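Local coordinates for Endoglucanase(Endo-1,4-beta-glucanase)protein (Pseudomonas stutzeri, PDB 6R2J) that probably hydrolyses beta-1,4-glycosidic bonds of cellulose-like glucans as a family 5 endoglucanase, and holds cellobiose in its pocket, at residues Leu80-Thr83 with Leu84-Ala88. Numbering follows the deposited sequence.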
loop_
_atom_site.group_PDB
_atom_site.type_symbol
_atom_site.label_atom_id
_atom_site.label_comp_id
_atom_site.label_asym_id
_atom_site.label_seq_id
_atom_site.Cartn_x
_atom_site.Cartn_y
_atom_site.Cartn_z
ATOM N N LEU A 80 7.265 -9.710 11.119
ATOM C CA LEU A 80 7.405 -8.451 10.394
ATOM C C LEU A 80 8.865 -8.003 10.339
ATOM O O LEU A 80 9.322 -7.478 9.317
ATOM C CB LEU A 80 6.527 -7.403 11.065
ATOM C CG LEU A 80 5.018 -7.517 10.864
ATOM C CD1 LEU A 80 4.238 -6.583 11.799
ATOM C CD2 LEU A 80 4.716 -7.207 9.443
ATOM N N LYS A 81 9.617 -8.205 11.418
ATOM C CA LYS A 81 11.035 -7.849 11.412
ATOM C C LYS A 81 11.803 -8.646 10.355
ATOM O O LYS A 81 12.680 -8.111 9.659
ATOM C CB LYS A 81 11.617 -8.113 12.792
ATOM C CG LYS A 81 13.127 -8.236 12.787
ATOM C CD LYS A 81 13.791 -6.863 12.528
ATOM C CE LYS A 81 14.426 -6.279 13.817
ATOM N NZ LYS A 81 15.484 -5.280 13.482
ATOM N N LYS A 82 11.513 -9.948 10.275
ATOM C CA LYS A 82 12.089 -10.802 9.254
ATOM C C LYS A 82 11.803 -10.236 7.874
ATOM O O LYS A 82 12.698 -10.162 7.027
ATOM C CB LYS A 82 11.517 -12.225 9.406
ATOM C CG LYS A 82 11.827 -13.159 8.243
ATOM C CD LYS A 82 11.351 -14.604 8.454
ATOM C CE LYS A 82 11.624 -15.428 7.187
ATOM N NZ LYS A 82 11.059 -16.819 7.208
ATOM N N THR A 83 10.545 -9.828 7.638
ATOM C CA THR A 83 10.144 -9.258 6.351
ATOM C C THR A 83 10.996 -8.035 6.030
ATOM O O THR A 83 11.521 -7.903 4.917
ATOM C CB THR A 83 8.651 -8.911 6.408
ATOM O OG1 THR A 83 7.910 -10.142 6.578
ATOM C CG2 THR A 83 8.205 -8.163 5.156
ATOM N N LEU A 84 11.130 -7.124 7.002
ATOM C CA LEU A 84 11.955 -5.939 6.796
ATOM C C LEU A 84 13.413 -6.322 6.602
ATOM O O LEU A 84 14.115 -5.700 5.800
ATOM C CB LEU A 84 11.829 -4.993 7.984
ATOM C CG LEU A 84 10.479 -4.414 8.383
ATOM C CD1 LEU A 84 10.536 -3.630 9.697
ATOM C CD2 LEU A 84 9.982 -3.535 7.240
ATOM N N ASP A 85 13.887 -7.340 7.329
ATOM C CA ASP A 85 15.279 -7.770 7.188
ATOM C C ASP A 85 15.555 -8.284 5.786
ATOM O O ASP A 85 16.584 -7.969 5.178
ATOM C CB ASP A 85 15.586 -8.891 8.174
ATOM C CG ASP A 85 15.755 -8.406 9.593
ATOM O OD1 ASP A 85 16.110 -7.211 9.788
ATOM O OD2 ASP A 85 15.521 -9.247 10.506
ATOM N N LEU A 86 14.670 -9.151 5.282
ATOM C CA LEU A 86 14.885 -9.773 3.979
ATOM C C LEU A 86 14.751 -8.749 2.865
ATOM O O LEU A 86 15.528 -8.765 1.901
ATOM C CB LEU A 86 13.912 -10.949 3.794
ATOM C CG LEU A 86 14.123 -12.140 4.748
ATOM C CD1 LEU A 86 12.989 -13.099 4.588
ATOM C CD2 LEU A 86 15.446 -12.823 4.496
ATOM N N ALA A 87 13.795 -7.819 3.000
ATOM C CA ALA A 87 13.698 -6.715 2.045
ATOM C C ALA A 87 15.007 -5.943 1.982
ATOM O O ALA A 87 15.571 -5.739 0.898
ATOM C CB ALA A 87 12.512 -5.796 2.390
ATOM N N ALA A 88 15.532 -5.540 3.144
ATOM C CA ALA A 88 16.687 -4.640 3.173
ATOM C C ALA A 88 17.956 -5.328 2.666
ATOM O O ALA A 88 18.808 -4.696 2.013
ATOM C CB ALA A 88 16.918 -4.129 4.600
#
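Four successive i to i+4 hydrogen bonds carry the helix from residues 80-83 into 84-88, beginning with Leu84 N to Leu80 O at 3.0 Å and including a short one, Asp85 N to Lys81 O, at 2.7 Å. On the outer side the same spacing brings the Lys81 chain obliquely across Asp85. With CG anti to the backbone N (chi1 160°), Lys81 brings CG to 3.5 Å from Asp85 OD2, and the bend at chi2 (71°) keeps CD 3.6 Å from Asp85 OD1. Its ammonium stops short of a salt bridge, with NZ 4.2 Å from Asp85 OD1, an oxygen hydrogen-bonded to His133. Helix 74-89 packs outside the parallel beta-barrel of this TIM-barrel fold, where Leu80, Leu84 and Ala87 on its inner face rest on Val94 and Leu96 of strand 93-98. One turn apart, Lys82 and Leu86 make a more apolar pair, lysine methylenes against a leucine methyl: the lysine, extended beyond CG, passes its CE 3.7 Å from Leu86 CD1 before NZ forms a salt bridge with Glu40. The hydroxyl of buried Thr83, set beside its own backbone N (chi1 -64°), turns back to bond Leu79 O.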